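Local coordinates for phosphatidylinositol-specific phospholipase C (Listeria monocytogenes, PDB 2PLC), which is a bacterial enzyme of the phosphatidylinositol-specific phospholipase C family, its single chain folded as a TIM-type barrel, at residues N31-W36 and P75-A80; H25-Y30 and I61-K66; D67-Y72 and Y117-L122; K40-T45 and T223-Q228. All blocks are in the same frame, centred on the assembly; numbering follows the deposited sequence.

Contact 1: N31-W36 and P75-A80; sequences NGDITW and PIFLNA
Gly32 and Leu78 bring the two backbones within 3.7 Å of each other, CA to CA, and one residue further on Asp33 N donates to Phe77 O at 2.9 Å. That bond is fairly straight (155° at the hydrogen), and the donor lies 20° from the carbonyl plane. Beyond it the chains separate: 31-36 turns into helix 34-38, while 76-78 forms one strand of a hairpin. The carboxylate of Asp33 does two jobs here. Chi1 of 64° sets CG between the backbone N and the carbonyl carbon; from there OD1 accepts from Trp36 N at 3.2 Å and, weakly, from Thr35 N. This makes Asp33 the N-cap of helix 34-38. OD2, the other branch, faces the strand and takes a weak bond from Phe77 N at 3.4 Å, besides lying near Phe77 CB. The helix start thus docks on the short antiparallel hairpin of strands 70-73 and 76-78, about 20 Å from the centre of the chain, with Leu78 bonded through its backbone to Ile71. Apolar groups pack beside the cap. Ile76 splits its branches between two helix residues: CG1 meets Thr35 CG2 at 3.7 Å, whereas CG2 comes to the edge of the Trp36 ring, near its plane, and touches Trp36 CB at 3.7 Å. Leu78 CD2 approaches Trp36 CD1 obliquely at 3.7 Å and also lies 3.4 Å from Asn31 O. One face of the same indole is covered from within its own segment by the Asn31-Gly32 peptide, with Asn31 C above the ring centre.

Contact 2: H25-Y30 and I61-K66; sequences HDTMSY and IDIRAK
Thr27, Asp62 and Arg64 carry this contact, and the first two meet through a short, nearly linear bond: Asp62 N donates to Thr27 OG1 at 2.7 Å with 174° at the hydrogen. The hydroxyl is placed by a chi1 of -54°, which sets OG1 beside the backbone N of Thr27, and it is also hydrogen-bonded to Thr24 OG1. The CG2 methyl of Thr27 rests against Ile61. Asp62 answers from its side chain, where OD2 accepts from Asp26 N at 3.1 Å, the donor standing well above the carboxylate plane. The loop 25-30, which follows strand 20-24 and contains a type I turn from Asp26 to Ser29, is in this way fastened to strand 60-65, the next strand along the chain. Arg64 forms a side-on salt bridge with the same carboxylate: NE reaches Asp62 OD1 at 2.7 Å and NH2 reaches OD2 at 2.9 Å, both on the syn side. OD2 therefore accepts from a main-chain N-H and a guanidinium N-H at once. Asp26 OD1 lies over one face of the guanidinium, its carboxylate plane only 9° from parallel, close in charge but with no N-H directed at it. A water joins His25 NE2 to Arg64 NH2, while His25 ND1 is bonded to Asp258. A second water donates to Asp26 OD1 and Asp62 O and accepts from Met28 N. Met28 CG packs on Ile63 CD1 at 3.8 Å.

Contact 3: D67-Y72 and Y117-L122; sequences DNLNIY and YRIQPL
Leu69 and Ile119 keep their CA atoms 7.1 Å apart, with Asp67 and Arg118 closer at 6.2 Å, so the turn 67-69 lies alongside one flank of the helix and the side chains bridge the interval. Leu69 has the largest share on its own segment. Its backbone is in the left-handed helical region and its CB points at the helix, where the two methyls part. CD2 meets Ile119 CG2 at 3.9 Å, the side chains crossing at a slant, and CD1 meets Leu122 CD1 tip to tip at 4.0 Å. Arg118 folds over the polar side of the turn. Bends at chi2 (-60°) and chi3 (-54°) curl its chain back, and Asp67 O comes to lie over one face of the guanidinium, 2.9 Å from NH1. The angle is poor for a hydrogen bond, and the carbonyl oxygen more plausibly feels the positive charge through the face of the group. Arg118 NH2 also touches Leu69 CD1 at 3.7 Å. Since this arginine is exposed and poorly ordered, its exact pose carries less weight than the leucine packing. Helix 114-125 also packs on helix 82-95, with Ile119 and Leu122 both touching Leu82. Leu69 itself is bonded through its backbone to Leu82, while Ile119 also touches Leu164 of strand 164-166. The turn, which leads from strand 60-65 into strand 70-73, thus packs where these two helices come together.

Contact 4: K40-T45 and T223-Q228; sequences KPLAQT and TFTPRQ
Thr225 holds OG1 between its backbone N and carbonyl carbon (chi1 67°), a torsion that leaves CG2 anti to the carbonyl carbon and turns it toward segment 40-45, while Arg227 is bent at chi2 and chi3, which place CD and NE, and its NH2 ends near Gln44. Thr225 is the N-cap of helix 226-246, one of the long helices of the barrel, and forms a capping box with Gln228. Thr225 N donates to Gln228 OE1 at 2.8 Å, in the carbonyl plane on a lone pair, and Gln228 N returns a weak bond to Thr225 OG1. The capped end rests on the carbonyl oxygens at the close of helix 40-43. Pro41 O lies 3.2 Å from Thr225 CB, and the Pro226 ring packs against three backbone oxygens, CD near Pro41 O, CG 3.7 Å from Leu42 O and CB 3.7 Å from Gln44 O. Leu42 CD2 meets Thr225 CG2 more loosely, the two side chains at about a right angle. At the other end, Arg227 NH2 stands 3.6 Å from Gln44 OE1, the guanidinium and amide planes 85° apart. Gln44 OE1 also has a weak bond from Lys40 NZ, and Arg227 has a cation-pi partner in Phe259. A water bridges the backbones: it donates to Pro41 O at 2.7 Å and to Gln44 O at 2.9 Å, and accepts weakly from Arg227 N.

Overall arrangement
Contact 2 is the buried one, about 9 Å from the chain centre, and the richest in charge: two carboxylates, a guanidinium and two waters. Contacts 1, 3 and 4 lie 19 to 20 Å out. Contacts 1 and 4 each dock a capped helix start on another element, but contact 1 does so with one sound and one weak direct hydrogen bond and contact 4 mainly through van der Waals touches and a water. Contact 3, at the surface, combines leucine and isoleucine methyls with a poorly ordered arginine. Contacts 1 and 3 share the 70-73/76-78 hairpin, and Ser29 of contact 2 bonds to Ala43 and Thr45 of contact 4. Contacts 3 and 4 are about 9 Å apart at their nearest atoms.

Contact 1: N31-W36 and P75-A80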
# COMPACT_ATOMS: atom_id res chain seq x y z
N ASN A 31 -3.71 -16.14 -3.83
CA ASN A 31 -4.50 -17.09 -4.58
C ASN A 31 -4.20 -16.83 -6.05
O ASN A 31 -3.69 -15.76 -6.40
CB ASN A 31 -5.99 -16.89 -4.29
CG ASN A 31 -6.85 -18.04 -4.80
OD1 ASN A 31 -6.41 -19.19 -4.85
ND2 ASN A 31 -8.08 -17.73 -5.18
N GLY A 32 -4.50 -17.80 -6.91
CA GLY A 32 -4.24 -17.64 -8.33
C GLY A 32 -4.55 -18.89 -9.13
O GLY A 32 -5.09 -19.86 -8.60
N ASP A 33 -4.20 -18.87 -10.42
CA ASP A 33 -4.46 -20.00 -11.30
C ASP A 33 -3.49 -21.18 -11.10
O ASP A 33 -2.71 -21.20 -10.15
CB ASP A 33 -4.48 -19.55 -12.77
CG ASP A 33 -3.14 -19.00 -13.26
OD1 ASP A 33 -2.09 -19.21 -12.61
OD2 ASP A 33 -3.14 -18.36 -14.33
N ILE A 34 -3.56 -22.15 -11.99
CA ILE A 34 -2.71 -23.33 -11.90
C ILE A 34 -1.21 -22.96 -11.89
O ILE A 34 -0.42 -23.61 -11.20
CB ILE A 34 -3.02 -24.33 -13.04
CG1 ILE A 34 -2.30 -25.66 -12.81
CG2 ILE A 34 -2.66 -23.73 -14.40
CD1 ILE A 34 -2.71 -26.37 -11.51
N THR A 35 -0.84 -21.90 -12.60
CA THR A 35 0.57 -21.47 -12.63
C THR A 35 1.00 -20.92 -11.27
O THR A 35 2.16 -21.04 -10.88
CB THR A 35 0.81 -20.40 -13.72
OG1 THR A 35 0.41 -20.91 -14.99
CG2 THR A 35 2.30 -20.05 -13.80
N TRP A 36 0.05 -20.34 -10.54
CA TRP A 36 0.33 -19.80 -9.21
C TRP A 36 0.66 -20.93 -8.24
O TRP A 36 1.57 -20.82 -7.42
CB TRP A 36 -0.87 -18.99 -8.71
CG TRP A 36 -0.62 -18.31 -7.41
CD1 TRP A 36 -0.00 -17.10 -7.21
CD2 TRP A 36 -0.96 -18.80 -6.11
NE1 TRP A 36 0.07 -16.82 -5.87
CE2 TRP A 36 -0.51 -17.85 -5.17
CE3 TRP A 36 -1.61 -19.95 -5.65
CZ2 TRP A 36 -0.68 -18.02 -3.80
CZ3 TRP A 36 -1.78 -20.12 -4.28
CH2 TRP A 36 -1.32 -19.16 -3.37
N PRO A 75 2.85 -13.06 -15.68
CA PRO A 75 2.00 -13.89 -16.54
C PRO A 75 1.02 -14.74 -15.74
O PRO A 75 0.27 -15.54 -16.29
CB PRO A 75 3.03 -14.77 -17.25
CG PRO A 75 4.03 -15.02 -16.15
CD PRO A 75 4.19 -13.66 -15.51
N ILE A 76 1.06 -14.58 -14.42
CA ILE A 76 0.21 -15.34 -13.52
C ILE A 76 -1.07 -14.62 -13.14
O ILE A 76 -1.04 -13.53 -12.56
CB ILE A 76 1.00 -15.70 -12.24
CG1 ILE A 76 2.21 -16.56 -12.60
CG2 ILE A 76 0.11 -16.43 -11.24
CD1 ILE A 76 3.14 -16.80 -11.44
N PHE A 77 -2.21 -15.22 -13.50
CA PHE A 77 -3.52 -14.67 -13.18
C PHE A 77 -3.78 -14.98 -11.70
O PHE A 77 -3.60 -16.12 -11.27
CB PHE A 77 -4.58 -15.34 -14.06
CG PHE A 77 -5.99 -14.93 -13.73
CD1 PHE A 77 -6.32 -13.60 -13.47
CD2 PHE A 77 -7.01 -15.88 -13.70
CE1 PHE A 77 -7.62 -13.22 -13.17
CE2 PHE A 77 -8.32 -15.51 -13.40
CZ PHE A 77 -8.63 -14.18 -13.14
N LEU A 78 -4.22 -13.98 -10.95
CA LEU A 78 -4.47 -14.16 -9.52
C LEU A 78 -5.92 -14.43 -9.12
O LEU A 78 -6.29 -14.24 -7.96
CB LEU A 78 -3.91 -12.98 -8.73
CG LEU A 78 -2.39 -12.75 -8.84
CD1 LEU A 78 -1.99 -11.58 -7.96
CD2 LEU A 78 -1.64 -13.99 -8.42
N ASN A 79 -6.74 -14.90 -10.06
CA ASN A 79 -8.15 -15.21 -9.77
C ASN A 79 -8.90 -14.07 -9.10
O ASN A 79 -9.61 -14.27 -8.10
CB ASN A 79 -8.27 -16.49 -8.94
CG ASN A 79 -8.06 -17.75 -9.76
OD1 ASN A 79 -7.52 -17.69 -10.86
ND2 ASN A 79 -8.48 -18.88 -9.22
N ALA A 80 -8.72 -12.86 -9.63
CA ALA A 80 -9.37 -11.67 -9.10
C ALA A 80 -9.46 -10.63 -10.21
O ALA A 80 -8.69 -10.67 -11.17
CB ALA A 80 -8.59 -11.11 -7.91

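Contact 2: H25-Y30 and I61-K66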
# COMPACT_ATOMS: atom_id res chain seq x y z
N HIS A 25 2.67 -5.93 0.43
CA HIS A 25 3.31 -5.94 -0.88
C HIS A 25 2.59 -7.01 -1.70
O HIS A 25 2.34 -8.11 -1.20
CB HIS A 25 4.80 -6.28 -0.74
CG HIS A 25 5.46 -6.66 -2.03
ND1 HIS A 25 5.99 -7.91 -2.25
CD2 HIS A 25 5.68 -5.95 -3.16
CE1 HIS A 25 6.51 -7.96 -3.46
NE2 HIS A 25 6.33 -6.78 -4.04
N ASP A 26 2.24 -6.67 -2.94
CA ASP A 26 1.54 -7.59 -3.84
C ASP A 26 0.34 -8.21 -3.12
O ASP A 26 0.19 -9.44 -3.02
CB ASP A 26 2.49 -8.67 -4.35
CG ASP A 26 2.14 -9.16 -5.73
OD1 ASP A 26 1.05 -8.84 -6.26
OD2 ASP A 26 2.99 -9.86 -6.30
N THR A 27 -0.50 -7.32 -2.61
CA THR A 27 -1.70 -7.63 -1.86
C THR A 27 -2.52 -8.85 -2.28
O THR A 27 -2.92 -9.64 -1.43
CB THR A 27 -2.61 -6.40 -1.86
OG1 THR A 27 -1.88 -5.26 -1.38
CG2 THR A 27 -3.85 -6.63 -0.98
N MET A 28 -2.77 -8.98 -3.58
CA MET A 28 -3.60 -10.06 -4.12
C MET A 28 -2.95 -11.42 -4.35
O MET A 28 -3.64 -12.37 -4.73
CB MET A 28 -4.25 -9.62 -5.44
CG MET A 28 -5.10 -8.38 -5.32
SD MET A 28 -6.25 -8.44 -3.94
CE MET A 28 -7.58 -9.46 -4.63
N SER A 29 -1.64 -11.53 -4.14
CA SER A 29 -0.96 -12.80 -4.36
C SER A 29 -1.09 -13.79 -3.20
O SER A 29 -0.10 -14.13 -2.54
CB SER A 29 0.51 -12.56 -4.70
OG SER A 29 1.11 -13.77 -5.14
N TYR A 30 -2.32 -14.22 -2.95
CA TYR A 30 -2.61 -15.20 -1.91
C TYR A 30 -3.48 -16.29 -2.53
O TYR A 30 -3.92 -17.22 -1.86
CB TYR A 30 -3.34 -14.57 -0.72
CG TYR A 30 -4.61 -13.84 -1.07
CD1 TYR A 30 -5.83 -14.52 -1.17
CD2 TYR A 30 -4.60 -12.47 -1.32
CE1 TYR A 30 -7.00 -13.85 -1.50
CE2 TYR A 30 -5.76 -11.78 -1.65
CZ TYR A 30 -6.96 -12.47 -1.74
OH TYR A 30 -8.11 -11.78 -2.04
N ILE A 61 -2.48 -0.84 0.17
CA ILE A 61 -2.53 -2.04 -0.66
C ILE A 61 -1.81 -1.82 -1.97
O ILE A 61 -1.68 -0.70 -2.45
CB ILE A 61 -3.97 -2.55 -0.88
CG1 ILE A 61 -4.83 -1.48 -1.55
CG2 ILE A 61 -4.59 -2.96 0.44
CD1 ILE A 61 -6.27 -1.91 -1.79
N ASP A 62 -1.29 -2.91 -2.53
CA ASP A 62 -0.52 -2.88 -3.75
C ASP A 62 -1.22 -3.79 -4.76
O ASP A 62 -1.13 -5.02 -4.69
CB ASP A 62 0.88 -3.39 -3.40
CG ASP A 62 1.80 -3.50 -4.58
OD1 ASP A 62 1.43 -3.10 -5.70
OD2 ASP A 62 2.93 -4.00 -4.36
N ILE A 63 -1.93 -3.17 -5.70
CA ILE A 63 -2.70 -3.89 -6.71
C ILE A 63 -2.08 -3.82 -8.10
O ILE A 63 -1.83 -2.74 -8.63
CB ILE A 63 -4.15 -3.34 -6.77
CG1 ILE A 63 -4.76 -3.30 -5.37
CG2 ILE A 63 -5.01 -4.18 -7.72
CD1 ILE A 63 -4.92 -4.65 -4.72
N ARG A 64 -1.84 -4.99 -8.70
CA ARG A 64 -1.23 -5.07 -10.03
C ARG A 64 -2.28 -5.61 -11.00
O ARG A 64 -2.85 -6.68 -10.76
CB ARG A 64 -0.03 -6.02 -10.01
CG ARG A 64 0.80 -5.99 -8.74
CD ARG A 64 1.69 -4.77 -8.66
NE ARG A 64 2.58 -4.83 -7.49
CZ ARG A 64 3.81 -5.33 -7.50
NH1 ARG A 64 4.31 -5.85 -8.61
NH2 ARG A 64 4.55 -5.30 -6.40
N ALA A 65 -2.51 -4.90 -12.10
CA ALA A 65 -3.50 -5.32 -13.09
C ALA A 65 -3.06 -5.13 -14.54
O ALA A 65 -2.06 -4.46 -14.81
CB ALA A 65 -4.81 -4.56 -12.85
N LYS A 66 -3.80 -5.74 -15.46
CA LYS A 66 -3.54 -5.64 -16.90
C LYS A 66 -4.77 -5.02 -17.57
O LYS A 66 -5.84 -4.97 -16.96
CB LYS A 66 -3.21 -7.00 -17.49
CG LYS A 66 -1.84 -7.50 -17.09
CD LYS A 66 -1.43 -8.73 -17.88
CE LYS A 66 -0.03 -9.17 -17.49
NZ LYS A 66 0.33 -10.46 -18.13
O HOH W 1 7.59 -6.37 -6.56
O HOH W 2 -1.58 -7.62 -5.96

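Contact 3: D67-Y72 and Y117-L122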
# COMPACT_ATOMS: atom_id res chain seq x y z
N ASP A 67 -4.63 -4.55 -18.81
CA ASP A 67 -5.75 -3.89 -19.50
C ASP A 67 -7.04 -4.70 -19.70
O ASP A 67 -8.06 -4.15 -20.13
CB ASP A 67 -5.30 -3.19 -20.81
CG ASP A 67 -4.73 -4.15 -21.85
OD1 ASP A 67 -4.81 -5.38 -21.67
OD2 ASP A 67 -4.21 -3.64 -22.86
N ASN A 68 -7.00 -5.99 -19.38
CA ASN A 68 -8.20 -6.83 -19.46
C ASN A 68 -8.94 -6.66 -18.14
O ASN A 68 -9.97 -7.29 -17.90
CB ASN A 68 -7.82 -8.31 -19.68
CG ASN A 68 -6.91 -8.86 -18.59
OD1 ASN A 68 -6.23 -8.12 -17.88
ND2 ASN A 68 -6.87 -10.18 -18.47
N LEU A 69 -8.38 -5.81 -17.27
CA LEU A 69 -8.91 -5.48 -15.95
C LEU A 69 -8.86 -6.60 -14.92
O LEU A 69 -9.64 -6.62 -13.98
CB LEU A 69 -10.33 -4.92 -16.06
CG LEU A 69 -10.45 -3.60 -16.81
CD1 LEU A 69 -11.89 -3.12 -16.79
CD2 LEU A 69 -9.53 -2.56 -16.18
N ASN A 70 -7.92 -7.53 -15.10
CA ASN A 70 -7.75 -8.64 -14.17
C ASN A 70 -6.48 -8.44 -13.36
O ASN A 70 -5.56 -7.76 -13.81
CB ASN A 70 -7.68 -9.98 -14.91
CG ASN A 70 -9.04 -10.48 -15.35
OD1 ASN A 70 -9.13 -11.30 -16.26
ND2 ASN A 70 -10.10 -10.02 -14.69
N ILE A 71 -6.43 -9.06 -12.18
CA ILE A 71 -5.29 -8.97 -11.27
C ILE A 71 -4.24 -10.01 -11.64
O ILE A 71 -4.54 -11.20 -11.77
CB ILE A 71 -5.73 -9.15 -9.79
CG1 ILE A 71 -6.87 -8.18 -9.45
CG2 ILE A 71 -4.54 -8.93 -8.86
CD1 ILE A 71 -6.62 -6.74 -9.86
N TYR A 72 -3.00 -9.55 -11.80
CA TYR A 72 -1.90 -10.41 -12.19
C TYR A 72 -0.62 -10.27 -11.37
O TYR A 72 -0.45 -9.36 -10.56
CB TYR A 72 -1.52 -10.16 -13.65
CG TYR A 72 -2.49 -10.70 -14.68
CD1 TYR A 72 -3.65 -9.99 -15.02
CD2 TYR A 72 -2.25 -11.91 -15.32
CE1 TYR A 72 -4.54 -10.49 -15.96
CE2 TYR A 72 -3.14 -12.42 -16.27
CZ TYR A 72 -4.28 -11.70 -16.58
OH TYR A 72 -5.16 -12.19 -17.50
N TYR A 117 -6.92 4.35 -20.19
CA TYR A 117 -8.29 4.52 -20.69
C TYR A 117 -9.24 3.43 -20.23
O TYR A 117 -10.42 3.69 -19.99
CB TYR A 117 -8.29 4.61 -22.22
CG TYR A 117 -7.51 5.80 -22.75
CD1 TYR A 117 -7.78 7.10 -22.29
CD2 TYR A 117 -6.49 5.63 -23.68
CE1 TYR A 117 -7.05 8.19 -22.74
CE2 TYR A 117 -5.75 6.72 -24.15
CZ TYR A 117 -6.04 8.00 -23.67
OH TYR A 117 -5.30 9.08 -24.12
N ARG A 118 -8.72 2.21 -20.11
CA ARG A 118 -9.52 1.06 -19.69
C ARG A 118 -10.03 1.13 -18.26
O ARG A 118 -11.18 0.78 -18.00
CB ARG A 118 -8.73 -0.24 -19.90
CG ARG A 118 -8.65 -0.71 -21.35
CD ARG A 118 -10.04 -0.97 -21.93
NE ARG A 118 -10.84 -1.88 -21.11
CZ ARG A 118 -10.85 -3.21 -21.24
NH1 ARG A 118 -10.10 -3.81 -22.17
NH2 ARG A 118 -11.60 -3.95 -20.43
N ILE A 119 -9.17 1.56 -17.33
CA ILE A 119 -9.55 1.64 -15.92
C ILE A 119 -10.49 2.79 -15.60
O ILE A 119 -11.16 2.77 -14.56
CB ILE A 119 -8.31 1.79 -14.99
CG1 ILE A 119 -7.50 3.03 -15.38
CG2 ILE A 119 -7.47 0.52 -15.03
CD1 ILE A 119 -6.33 3.33 -14.47
N GLN A 120 -10.55 3.79 -16.48
CA GLN A 120 -11.41 4.96 -16.27
C GLN A 120 -12.88 4.70 -15.99
O GLN A 120 -13.43 5.20 -15.01
CB GLN A 120 -11.24 5.97 -17.41
CG GLN A 120 -9.87 6.64 -17.42
CD GLN A 120 -9.76 7.75 -18.45
OE1 GLN A 120 -10.77 8.23 -18.98
NE2 GLN A 120 -8.53 8.17 -18.74
N PRO A 121 -13.56 3.90 -16.85
CA PRO A 121 -14.98 3.61 -16.62
C PRO A 121 -15.24 2.96 -15.26
O PRO A 121 -16.27 3.20 -14.64
CB PRO A 121 -15.31 2.65 -17.76
CG PRO A 121 -14.38 3.10 -18.86
CD PRO A 121 -13.09 3.30 -18.11
N LEU A 122 -14.27 2.17 -14.80
CA LEU A 122 -14.37 1.48 -13.51
C LEU A 122 -14.16 2.41 -12.33
O LEU A 122 -14.88 2.33 -11.34
CB LEU A 122 -13.35 0.35 -13.44
CG LEU A 122 -13.91 -1.06 -13.35
CD1 LEU A 122 -12.76 -2.00 -13.05
CD2 LEU A 122 -14.97 -1.15 -12.26

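Contact 4: K40-T45 and T223-Q228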
# COMPACT_ATOMS: atom_id res chain seq x y z
N LYS A 40 4.14 -21.41 -6.55
CA LYS A 40 3.73 -20.88 -5.25
C LYS A 40 4.80 -20.31 -4.31
O LYS A 40 4.68 -19.16 -3.89
CB LYS A 40 2.87 -21.92 -4.52
CG LYS A 40 2.15 -21.41 -3.29
CD LYS A 40 0.93 -22.28 -3.01
CE LYS A 40 0.98 -22.90 -1.63
NZ LYS A 40 0.97 -21.88 -0.55
N PRO A 41 5.84 -21.08 -3.98
CA PRO A 41 6.88 -20.55 -3.08
C PRO A 41 7.58 -19.26 -3.54
O PRO A 41 8.08 -18.49 -2.71
CB PRO A 41 7.85 -21.72 -2.94
CG PRO A 41 7.65 -22.49 -4.23
CD PRO A 41 6.16 -22.46 -4.39
N LEU A 42 7.57 -19.00 -4.84
CA LEU A 42 8.20 -17.81 -5.40
C LEU A 42 7.20 -16.67 -5.64
O LEU A 42 7.54 -15.49 -5.52
CB LEU A 42 8.85 -18.16 -6.74
CG LEU A 42 9.79 -19.37 -6.81
CD1 LEU A 42 10.12 -19.67 -8.26
CD2 LEU A 42 11.06 -19.09 -6.01
N ALA A 43 5.97 -17.05 -6.01
CA ALA A 43 4.91 -16.11 -6.32
C ALA A 43 4.09 -15.60 -5.13
O ALA A 43 3.68 -14.44 -5.12
CB ALA A 43 3.99 -16.71 -7.37
N GLN A 44 3.83 -16.46 -4.15
CA GLN A 44 3.02 -16.06 -3.01
C GLN A 44 3.64 -15.01 -2.08
O GLN A 44 4.82 -15.10 -1.74
CB GLN A 44 2.62 -17.30 -2.20
CG GLN A 44 1.62 -17.03 -1.11
CD GLN A 44 1.41 -18.22 -0.21
OE1 GLN A 44 2.30 -19.05 -0.05
NE2 GLN A 44 0.24 -18.31 0.40
N THR A 45 2.84 -14.04 -1.66
CA THR A 45 3.31 -12.99 -0.75
C THR A 45 2.38 -12.77 0.45
O THR A 45 2.75 -12.09 1.41
CB THR A 45 3.46 -11.65 -1.46
OG1 THR A 45 2.20 -11.29 -2.02
CG2 THR A 45 4.51 -11.74 -2.55
N THR A 223 17.69 -17.71 -4.47
CA THR A 223 17.92 -18.66 -3.39
C THR A 223 17.19 -18.35 -2.08
O THR A 223 17.41 -19.03 -1.08
CB THR A 223 19.44 -18.80 -3.11
OG1 THR A 223 19.98 -17.53 -2.73
CG2 THR A 223 20.16 -19.30 -4.36
N PHE A 224 16.33 -17.34 -2.10
CA PHE A 224 15.56 -16.95 -0.91
C PHE A 224 14.18 -16.48 -1.35
O PHE A 224 14.06 -15.57 -2.17
CB PHE A 224 16.29 -15.83 -0.17
CG PHE A 224 16.39 -16.04 1.31
CD1 PHE A 224 16.83 -17.25 1.83
CD2 PHE A 224 16.06 -15.02 2.20
CE1 PHE A 224 16.94 -17.45 3.20
CE2 PHE A 224 16.17 -15.20 3.57
CZ PHE A 224 16.61 -16.42 4.07
N THR A 225 13.14 -17.12 -0.84
CA THR A 225 11.77 -16.78 -1.21
C THR A 225 11.17 -15.66 -0.37
O THR A 225 11.69 -15.33 0.70
CB THR A 225 10.84 -18.01 -1.07
OG1 THR A 225 10.71 -18.37 0.32
CG2 THR A 225 11.38 -19.19 -1.85
N PRO A 226 10.07 -15.04 -0.85
CA PRO A 226 9.43 -13.95 -0.09
C PRO A 226 9.09 -14.42 1.32
O PRO A 226 9.24 -13.67 2.28
CB PRO A 226 8.17 -13.67 -0.91
CG PRO A 226 8.63 -13.92 -2.32
CD PRO A 226 9.43 -15.20 -2.17
N ARG A 227 8.66 -15.67 1.44
CA ARG A 227 8.30 -16.25 2.74
C ARG A 227 9.50 -16.30 3.68
O ARG A 227 9.37 -16.03 4.87
CB ARG A 227 7.71 -17.65 2.54
CG ARG A 227 7.49 -18.44 3.82
CD ARG A 227 6.14 -18.15 4.44
NE ARG A 227 5.05 -18.81 3.72
CZ ARG A 227 3.83 -18.99 4.21
NH1 ARG A 227 3.52 -18.57 5.44
NH2 ARG A 227 2.89 -19.58 3.47
N GLN A 228 10.67 -16.64 3.15
CA GLN A 228 11.88 -16.72 3.95
C GLN A 228 12.34 -15.34 4.44
O GLN A 228 12.66 -15.18 5.61
CB GLN A 228 13.00 -17.40 3.18
CG GLN A 228 12.74 -18.88 2.95
CD GLN A 228 13.81 -19.51 2.10
OE1 GLN A 228 13.95 -19.20 0.92
NE2 GLN A 228 14.60 -20.40 2.70
O HOH W 3 6.75 -17.09 -0.89